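PDB 5XBN: Wss1p from Saccharomyces cerevisiae FostersO, which cleaves DNA-binding proteins as a DNA-dependent zinc metalloendopeptidase, thereby helping to repair toxic DNA-protein cross-links. Local coordinates for residues 26-38 with 59-73. Residues are numbered along the deposited sequence; the frame is centred on the assembly and turned at random.
Sequences NPHIQKVAVLQSK and MKENHFKVTNLVEFY
H28 meets two lysines through its imidazole: K65 NZ donates to H28 ND1 at 3.0 Å, close to the ring plane, while K60 CB packs near H28 NE2 at 3.5 Å. A bend at chi2 (-70°) brings the K65 chain back alongside H28, to the edge of its ring, and P27 CB covers one ring face. With an alanine in place of H28, K65 NZ would probably lose its ring acceptor and a gap is likely to open beside K60 CB. The selenium of M59 (a selenomethionine) lies 3.8 Å from I29 CD1, their side chains crossing at about a right angle, and I29 CG2 rests against L69 CB at 3.9 Å. At the other end E71, its chain fully extended with CG anti to the backbone N (chi1 176°), takes L35 N on OE1 at 2.9 Å, from above the carboxylate plane; a water bridges the same oxygen to L35 O.

Between these ends runs a parallel pair, 29-33 beside 68-72, with 29-33 an outermost strand of the mixed four-stranded sheet of this WLM metalloprotease. The chain between them is mostly helical, so this is a beta-alpha-beta crossover. Its ladder includes V66 N to H28 O, nearly straight at 174°, and L69 N to K31 O at 2.9 Å; where the second strand turns a corner at T67, K31 N makes only a weak bond to T67 O. I29, V66, V32 and L69 share one face, where helices 41-54 and 106-118 pack; the latter carries H115 of the zinc site and E116, probably the active-site glutamate. Further out, E71 OE2 forms a salt bridge with R95 on strand 89-96. Before the first strand, N26 OD1 accepts from H28 N in an Asx turn, and N26 ND2 reaches A52 O of helix 41-54.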
ATOM      1  N   ASN A  26       0.486  -8.123  -9.587  1.00 21.78           N
ATOM      2  CA  ASN A  26      -0.862  -7.578  -9.519  1.00 21.93           C
ATOM      3  C   ASN A  26      -1.148  -6.860 -10.838  1.00 21.89           C
ATOM      4  O   ASN A  26      -0.485  -5.885 -11.156  1.00 21.69           O
ATOM      5  CB  ASN A  26      -0.960  -6.635  -8.312  1.00 21.96           C
ATOM      6  CG  ASN A  26      -2.329  -5.972  -8.153  1.00 21.56           C
ATOM      7  OD1 ASN A  26      -3.155  -5.941  -9.068  1.00 22.59           O
ATOM      8  ND2 ASN A  26      -2.554  -5.409  -6.969  1.00 20.65           N
ATOM      9  N   PRO A  27      -2.121  -7.359 -11.616  1.00 22.55           N
ATOM     10  CA  PRO A  27      -2.498  -6.809 -12.927  1.00 26.13           C
ATOM     11  C   PRO A  27      -2.924  -5.340 -12.860  1.00 26.38           C
ATOM     12  O   PRO A  27      -2.925  -4.628 -13.869  1.00 27.47           O
ATOM     13  CB  PRO A  27      -3.690  -7.683 -13.348  1.00 28.11           C
ATOM     14  CG  PRO A  27      -3.575  -8.922 -12.532  1.00 36.04           C
ATOM     15  CD  PRO A  27      -2.966  -8.506 -11.235  1.00 26.52           C
ATOM     16  N   HIS A  28      -3.284  -4.889 -11.668  1.00 19.69           N
ATOM     17  CA  HIS A  28      -3.868  -3.568 -11.492  1.00 21.17           C
ATOM     18  C   HIS A  28      -2.886  -2.530 -10.987  1.00 20.80           C
ATOM     19  O   HIS A  28      -3.262  -1.382 -10.778  1.00 20.38           O
ATOM     20  CB  HIS A  28      -5.060  -3.674 -10.547  1.00 20.29           C
ATOM     21  CG  HIS A  28      -5.947  -4.833 -10.869  1.00 26.55           C
ATOM     22  ND1 HIS A  28      -6.704  -4.885 -12.020  1.00 28.91           N
ATOM     23  CD2 HIS A  28      -6.142  -6.014 -10.233  1.00 26.89           C
ATOM     24  CE1 HIS A  28      -7.358  -6.034 -12.060  1.00 30.97           C
ATOM     25  NE2 HIS A  28      -7.032  -6.738 -10.990  1.00 26.79           N
ATOM     26  N   ILE A  29      -1.643  -2.947 -10.770  1.00 18.52           N
ATOM     27  CA  ILE A  29      -0.565  -2.017 -10.453  1.00 19.88           C
ATOM     28  C   ILE A  29       0.521  -2.151 -11.510  1.00 21.86           C
ATOM     29  O   ILE A  29       1.073  -3.230 -11.702  1.00 20.64           O
ATOM     30  CB  ILE A  29       0.033  -2.293  -9.073  1.00 20.52           C
ATOM     31  CG1 ILE A  29      -1.067  -2.224  -8.009  1.00 18.52           C
ATOM     32  CG2 ILE A  29       1.189  -1.319  -8.802  1.00 20.04           C
ATOM     33  CD1 ILE A  29      -0.630  -2.638  -6.601  1.00 19.86           C
ATOM     34  N   GLN A  30       0.842  -1.074 -12.206  1.00 22.42           N
ATOM     35  CA  GLN A  30       1.744  -1.222 -13.344  1.00 22.01           C
ATOM     36  C   GLN A  30       3.213  -1.387 -12.929  1.00 24.74           C
ATOM     37  O   GLN A  30       3.971  -2.113 -13.572  1.00 24.82           O
ATOM     38  CB  GLN A  30       1.595  -0.030 -14.286  1.00 22.52           C
ATOM     39  CG  GLN A  30       0.257   0.043 -14.964  1.00 28.95           C
ATOM     40  CD  GLN A  30       0.142   1.258 -15.869  1.00 36.15           C
ATOM     41  OE1 GLN A  30       1.003   1.503 -16.710  1.00 35.26           O
ATOM     42  NE2 GLN A  30      -0.918   2.038 -15.680  1.00 40.04           N
ATOM     43  N   LYS A  31       3.628  -0.729 -11.856  1.00 20.15           N
ATOM     44  CA  LYS A  31       5.044  -0.712 -11.501  1.00 22.77           C
ATOM     45  C   LYS A  31       5.205  -0.527 -10.008  1.00 20.76           C
ATOM     46  O   LYS A  31       4.482   0.273  -9.414  1.00 17.93           O
ATOM     47  CB  LYS A  31       5.754   0.427 -12.244  1.00 23.05           C
ATOM     48  CG  LYS A  31       7.245   0.547 -11.989  1.00 29.40           C
ATOM     49  CD  LYS A  31       8.019  -0.470 -12.788  1.00 32.67           C
ATOM     50  CE  LYS A  31       9.486  -0.082 -12.930  1.00 34.84           C
ATOM     51  NZ  LYS A  31      10.198  -0.023 -11.625  1.00 39.07           N
ATOM     52  N   VAL A  32       6.141  -1.258  -9.401  1.00 18.56           N
ATOM     53  CA  VAL A  32       6.528  -0.964  -8.023  1.00 18.47           C
ATOM     54  C   VAL A  32       7.995  -0.538  -7.987  1.00 22.49           C
ATOM     55  O   VAL A  32       8.790  -0.907  -8.856  1.00 28.84           O
ATOM     56  CB  VAL A  32       6.303  -2.161  -7.074  1.00 22.54           C
ATOM     57  CG1 VAL A  32       4.867  -2.628  -7.163  1.00 22.99           C
ATOM     58  CG2 VAL A  32       7.240  -3.295  -7.407  1.00 26.41           C
ATOM     59  N   ALA A  33       8.353   0.265  -7.000  1.00 19.35           N
ATOM     60  CA  ALA A  33       9.761   0.640  -6.827  1.00 24.13           C
ATOM     61  C   ALA A  33      10.062   0.837  -5.356  1.00 23.67           C
ATOM     62  O   ALA A  33       9.163   1.140  -4.579  1.00 21.81           O
ATOM     63  CB  ALA A  33      10.076   1.903  -7.611  1.00 27.34           C
ATOM     64  N   VAL A  34      11.322   0.659  -4.964  1.00 20.61           N
ATOM     65  CA  VAL A  34      11.701   0.963  -3.586  1.00 19.00           C
ATOM     66  C   VAL A  34      12.935   1.859  -3.577  1.00 22.69           C
ATOM     67  O   VAL A  34      13.573   2.045  -4.611  1.00 25.40           O
ATOM     68  CB  VAL A  34      11.966  -0.312  -2.754  1.00 22.93           C
ATOM     69  CG1 VAL A  34      10.703  -1.171  -2.685  1.00 23.84           C
ATOM     70  CG2 VAL A  34      13.133  -1.104  -3.310  1.00 25.33           C
ATOM     71  N   LEU A  35      13.248   2.409  -2.411  1.00 22.85           N
ATOM     72  CA  LEU A  35      14.396   3.297  -2.250  1.00 23.02           C
ATOM     73  C   LEU A  35      15.692   2.508  -2.343  1.00 25.30           C
ATOM     74  O   LEU A  35      15.984   1.680  -1.489  1.00 25.15           O
ATOM     75  CB  LEU A  35      14.311   4.041  -0.917  1.00 24.68           C
ATOM     76  CG  LEU A  35      13.148   5.034  -0.824  1.00 21.64           C
ATOM     77  CD1 LEU A  35      12.968   5.500   0.612  1.00 25.99           C
ATOM     78  CD2 LEU A  35      13.377   6.224  -1.740  1.00 25.87           C
ATOM     79  N   GLN A  36      16.456   2.776  -3.392  1.00 24.48           N
ATOM     80  CA  GLN A  36      17.615   1.959  -3.737  1.00 27.10           C
ATOM     81  C   GLN A  36      18.817   2.162  -2.818  1.00 30.91           C
ATOM     82  O   GLN A  36      19.721   1.323  -2.772  1.00 31.56           O
ATOM     83  CB  GLN A  36      18.019   2.246  -5.179  1.00 27.16           C
ATOM     84  CG  GLN A  36      17.047   1.737  -6.204  1.00 26.92           C
ATOM     85  CD  GLN A  36      16.827   0.265  -6.061  1.00 32.21           C
ATOM     86  OE1 GLN A  36      17.765  -0.525  -6.186  1.00 29.61           O
ATOM     87  NE2 GLN A  36      15.592  -0.126  -5.783  1.00 31.10           N
ATOM     88  N   SER A  37      18.843   3.266  -2.085  1.00 30.56           N
ATOM     89  CA  SER A  37      20.014   3.567  -1.269  1.00 37.47           C
ATOM     90  C   SER A  37      19.831   3.139   0.189  1.00 40.01           C
ATOM     91  O   SER A  37      20.738   3.289   1.003  1.00 39.20           O
ATOM     92  CB  SER A  37      20.342   5.060  -1.355  1.00 37.56           C
ATOM     93  OG  SER A  37      19.214   5.849  -1.020  1.00 42.42           O
ATOM     94  N   LYS A  38      18.660   2.597   0.512  1.00 33.96           N
ATOM     95  CA  LYS A  38      18.362   2.154   1.870  1.00 35.12           C
ATOM     96  C   LYS A  38      18.861   0.732   2.119  1.00 31.27           C
ATOM     97  O   LYS A  38      18.944  -0.073   1.190  1.00 30.48           O
ATOM     98  CB  LYS A  38      16.852   2.231   2.143  1.00 31.32           C
ATOM     99  CG  LYS A  38      16.270   3.628   2.101  1.00 33.13           C
ATOM    100  CD  LYS A  38      16.849   4.519   3.178  1.00 38.99           C
ATOM    101  CE  LYS A  38      16.379   5.955   3.000  1.00 40.93           C
ATOM    102  NZ  LYS A  38      16.999   6.856   4.002  1.00 46.42           N
HETATM  103  N   MSE A  59      -8.524  -4.979  -5.246  1.00 19.10           N
HETATM  104  CA  MSE A  59      -8.485  -3.986  -6.304  1.00 19.45           C
HETATM  105  C   MSE A  59      -9.335  -4.428  -7.495  1.00 20.88           C
HETATM  106  O   MSE A  59     -10.017  -3.602  -8.097  1.00 21.40           O
HETATM  107  CB  MSE A  59      -7.044  -3.705  -6.733  1.00 16.23           C
HETATM  108  CG  MSE A  59      -6.271  -2.954  -5.652  1.00 18.12           C
HETATM  109 SE   MSE A  59      -4.450  -2.492  -6.183  0.73 19.94          SE
HETATM  110  CE  MSE A  59      -4.844  -1.184  -7.588  1.00 18.73           C
ATOM    111  N   LYS A  60      -9.318  -5.716  -7.832  1.00 20.69           N
ATOM    112  CA  LYS A  60     -10.167  -6.183  -8.933  1.00 21.96           C
ATOM    113  C   LYS A  60     -11.647  -5.962  -8.606  1.00 27.69           C
ATOM    114  O   LYS A  60     -12.415  -5.465  -9.453  1.00 24.66           O
ATOM    115  CB  LYS A  60      -9.909  -7.652  -9.255  1.00 25.12           C
ATOM    116  CG  LYS A  60     -10.821  -8.174 -10.366  1.00 28.12           C
ATOM    117  CD  LYS A  60     -10.436  -9.564 -10.818  1.00 35.69           C
ATOM    118  CE  LYS A  60     -10.755  -9.756 -12.297  1.00 44.14           C
ATOM    119  NZ  LYS A  60     -10.014  -8.779 -13.151  1.00 48.70           N
ATOM    120  N   GLU A  61     -12.029  -6.296  -7.375  1.00 21.17           N
ATOM    121  CA  GLU A  61     -13.420  -6.156  -6.918  1.00 22.98           C
ATOM    122  C   GLU A  61     -13.905  -4.715  -6.957  1.00 24.85           C
ATOM    123  O   GLU A  61     -15.089  -4.449  -7.216  1.00 25.57           O
ATOM    124  CB  GLU A  61     -13.580  -6.683  -5.486  1.00 26.05           C
ATOM    125  CG  GLU A  61     -13.662  -8.178  -5.351  1.00 29.94           C
ATOM    126  CD  GLU A  61     -14.085  -8.607  -3.953  1.00 31.62           C
ATOM    127  OE1 GLU A  61     -14.026  -7.778  -3.011  1.00 31.19           O
ATOM    128  OE2 GLU A  61     -14.488  -9.772  -3.797  1.00 37.22           O
ATOM    129  N   ASN A  62     -13.000  -3.781  -6.672  1.00 21.45           N
ATOM    130  CA  ASN A  62     -13.370  -2.378  -6.589  1.00 19.27           C
ATOM    131  C   ASN A  62     -13.008  -1.561  -7.831  1.00 21.90           C
ATOM    132  O   ASN A  62     -13.191  -0.343  -7.850  1.00 24.87           O
ATOM    133  CB  ASN A  62     -12.735  -1.753  -5.345  1.00 20.67           C
ATOM    134  CG  ASN A  62     -13.376  -2.248  -4.073  1.00 26.42           C
ATOM    135  OD1 ASN A  62     -14.403  -1.721  -3.655  1.00 26.29           O
ATOM    136  ND2 ASN A  62     -12.795  -3.284  -3.456  1.00 21.89           N
ATOM    137  N   HIS A  63     -12.505  -2.240  -8.855  1.00 21.25           N
ATOM    138  CA  HIS A  63     -12.077  -1.589 -10.096  1.00 23.46           C
ATOM    139  C   HIS A  63     -11.011  -0.527  -9.855  1.00 23.64           C
ATOM    140  O   HIS A  63     -10.969   0.484 -10.554  1.00 25.95           O
ATOM    141  CB  HIS A  63     -13.283  -0.971 -10.819  1.00 22.30           C
ATOM    142  CG  HIS A  63     -14.484  -1.864 -10.836  1.00 24.33           C
ATOM    143  ND1 HIS A  63     -14.458  -3.133 -11.374  1.00 27.79           N
ATOM    144  CD2 HIS A  63     -15.743  -1.679 -10.372  1.00 31.04           C
ATOM    145  CE1 HIS A  63     -15.647  -3.692 -11.241  1.00 28.95           C
ATOM    146  NE2 HIS A  63     -16.448  -2.829 -10.639  1.00 24.34           N
ATOM    147  N   PHE A  64     -10.136  -0.771  -8.878  1.00 20.42           N
ATOM    148  CA  PHE A  64      -9.036   0.131  -8.578  1.00 22.64           C
ATOM    149  C   PHE A  64      -7.866  -0.131  -9.508  1.00 21.95           C
ATOM    150  O   PHE A  64      -7.521  -1.292  -9.771  1.00 21.47           O
ATOM    151  CB  PHE A  64      -8.538  -0.044  -7.139  1.00 20.26           C
ATOM    152  CG  PHE A  64      -9.486   0.447  -6.074  1.00 20.78           C
ATOM    153  CD1 PHE A  64     -10.418   1.449  -6.327  1.00 26.02           C
ATOM    154  CD2 PHE A  64      -9.417  -0.091  -4.791  1.00 20.56           C
ATOM    155  CE1 PHE A  64     -11.267   1.887  -5.315  1.00 21.94           C
ATOM    156  CE2 PHE A  64     -10.254   0.347  -3.786  1.00 23.29           C
ATOM    157  CZ  PHE A  64     -11.177   1.334  -4.044  1.00 21.64           C
ATOM    158  N   LYS A  65      -7.245   0.952  -9.970  1.00 20.30           N
ATOM    159  CA  LYS A  65      -5.992   0.888 -10.742  1.00 19.84           C
ATOM    160  C   LYS A  65      -4.960   1.816 -10.119  1.00 19.58           C
ATOM    161  O   LYS A  65      -5.308   2.905  -9.674  1.00 21.36           O
ATOM    162  CB  LYS A  65      -6.223   1.293 -12.200  1.00 23.13           C
ATOM    163  CG  LYS A  65      -7.127   0.343 -12.983  1.00 26.13           C
ATOM    164  CD  LYS A  65      -6.441  -0.996 -13.235  1.00 31.59           C
ATOM    165  CE  LYS A  65      -7.292  -1.883 -14.140  1.00 31.65           C
ATOM    166  NZ  LYS A  65      -6.602  -3.169 -14.444  1.00 32.49           N
ATOM    167  N   VAL A  66      -3.702   1.376 -10.083  1.00 19.21           N
ATOM    168  CA  VAL A  66      -2.584   2.217  -9.633  1.00 18.01           C
ATOM    169  C   VAL A  66      -1.463   2.119 -10.667  1.00 20.65           C
ATOM    170  O   VAL A  66      -1.154   1.030 -11.127  1.00 24.30           O
ATOM    171  CB  VAL A  66      -2.051   1.798  -8.247  1.00 22.06           C
ATOM    172  CG1 VAL A  66      -0.772   2.582  -7.878  1.00 18.33           C
ATOM    173  CG2 VAL A  66      -3.117   2.000  -7.175  1.00 24.54           C
ATOM    174  N   THR A  67      -0.868   3.243 -11.054  1.00 21.18           N
ATOM    175  CA  THR A  67       0.211   3.170 -12.027  1.00 19.76           C
ATOM    176  C   THR A  67       1.515   2.818 -11.320  1.00 20.37           C
ATOM    177  O   THR A  67       2.143   1.814 -11.645  1.00 23.00           O
ATOM    178  CB  THR A  67       0.353   4.474 -12.824  1.00 23.92           C
ATOM    179  OG1 THR A  67      -0.888   4.732 -13.508  1.00 22.09           O
ATOM    180  CG2 THR A  67       1.469   4.353 -13.845  1.00 23.92           C
ATOM    181  N   ASN A  68       1.898   3.631 -10.339  1.00 18.81           N
ATOM    182  CA  ASN A  68       3.113   3.395  -9.556  1.00 17.06           C
ATOM    183  C   ASN A  68       2.819   3.189  -8.084  1.00 19.41           C
ATOM    184  O   ASN A  68       2.130   4.009  -7.483  1.00 21.32           O
ATOM    185  CB  ASN A  68       4.081   4.580  -9.669  1.00 17.57           C
ATOM    186  CG  ASN A  68       4.581   4.790 -11.076  1.00 21.81           C
ATOM    187  OD1 ASN A  68       5.368   3.999 -11.581  1.00 21.88           O
ATOM    188  ND2 ASN A  68       4.134   5.866 -11.712  1.00 23.67           N
ATOM    189  N   LEU A  69       3.364   2.121  -7.509  1.00 16.39           N
ATOM    190  CA  LEU A  69       3.339   1.926  -6.060  1.00 17.09           C
ATOM    191  C   LEU A  69       4.777   1.959  -5.579  1.00 18.35           C
ATOM    192  O   LEU A  69       5.554   1.083  -5.926  1.00 17.66           O
ATOM    193  CB  LEU A  69       2.685   0.590  -5.687  1.00 17.30           C
ATOM    194  CG  LEU A  69       2.750   0.233  -4.196  1.00 18.54           C
ATOM    195  CD1 LEU A  69       2.045   1.280  -3.372  1.00 19.90           C
ATOM    196  CD2 LEU A  69       2.157  -1.159  -3.960  1.00 22.83           C
ATOM    197  N   VAL A  70       5.137   2.954  -4.778  1.00 17.10           N
ATOM    198  CA  VAL A  70       6.544   3.152  -4.466  1.00 18.24           C
ATOM    199  C   VAL A  70       6.777   3.408  -2.980  1.00 20.56           C
ATOM    200  O   VAL A  70       5.876   3.832  -2.256  1.00 18.82           O
ATOM    201  CB  VAL A  70       7.131   4.334  -5.289  1.00 20.72           C
ATOM    202  CG1 VAL A  70       6.987   4.097  -6.805  1.00 24.78           C
ATOM    203  CG2 VAL A  70       6.468   5.622  -4.905  1.00 23.18           C
ATOM    204  N   GLU A  71       8.001   3.136  -2.531  1.00 18.93           N
ATOM    205  CA  GLU A  71       8.421   3.437  -1.164  1.00 18.16           C
ATOM    206  C   GLU A  71       8.845   4.898  -1.042  1.00 23.26           C
ATOM    207  O   GLU A  71       9.460   5.436  -1.962  1.00 21.61           O
ATOM    208  CB  GLU A  71       9.595   2.551  -0.762  1.00 20.62           C
ATOM    209  CG  GLU A  71      10.155   2.884   0.611  1.00 20.61           C
ATOM    210  CD  GLU A  71      11.387   2.079   0.948  1.00 23.61           C
ATOM    211  OE1 GLU A  71      12.015   1.519   0.026  1.00 23.02           O
ATOM    212  OE2 GLU A  71      11.715   2.016   2.150  1.00 26.66           O
ATOM    213  N   PHE A  72       8.536   5.541   0.080  1.00 21.26           N
ATOM    214  CA  PHE A  72       9.187   6.814   0.397  1.00 21.30           C
ATOM    215  C   PHE A  72       9.503   6.801   1.887  1.00 24.60           C
ATOM    216  O   PHE A  72       9.150   5.846   2.582  1.00 23.31           O
ATOM    217  CB  PHE A  72       8.343   8.026  -0.108  1.00 22.97           C
ATOM    218  CG  PHE A  72       7.093   8.359   0.693  1.00 22.58           C
ATOM    219  CD1 PHE A  72       6.589   9.661   0.708  1.00 24.77           C
ATOM    220  CD2 PHE A  72       6.453   7.406   1.458  1.00 22.79           C
ATOM    221  CE1 PHE A  72       5.422   9.973   1.419  1.00 27.69           C
ATOM    222  CE2 PHE A  72       5.316   7.718   2.191  1.00 22.53           C
ATOM    223  CZ  PHE A  72       4.798   8.994   2.165  1.00 25.17           C
ATOM    224  N   TYR A  73      10.268   7.784   2.344  1.00 23.00           N
ATOM    225  CA  TYR A  73      10.740   7.815   3.722  1.00 25.37           C
ATOM    226  C   TYR A  73      10.887   9.274   4.129  1.00 25.76           C
ATOM    227  O   TYR A  73      12.001   9.781   4.249  1.00 27.22           O
ATOM    228  CB  TYR A  73      12.075   7.062   3.854  1.00 26.65           C
ATOM    229  CG  TYR A  73      12.493   6.781   5.273  1.00 24.10           C
ATOM    230  CD1 TYR A  73      11.816   5.850   6.045  1.00 26.17           C
ATOM    231  CD2 TYR A  73      13.581   7.441   5.837  1.00 33.19           C
ATOM    232  CE1 TYR A  73      12.197   5.595   7.355  1.00 30.05           C
ATOM    233  CE2 TYR A  73      13.968   7.191   7.146  1.00 34.00           C
ATOM    234  CZ  TYR A  73      13.273   6.269   7.897  1.00 39.53           C
ATOM    235  OH  TYR A  73      13.658   6.016   9.197  1.00 39.75           O
TER
HETATM  236  O   HOH W   1      -2.731   0.158 -13.442  1.00 26.33           O
HETATM  237  O   HOH W   2      14.456   0.236   0.161  1.00 25.97           O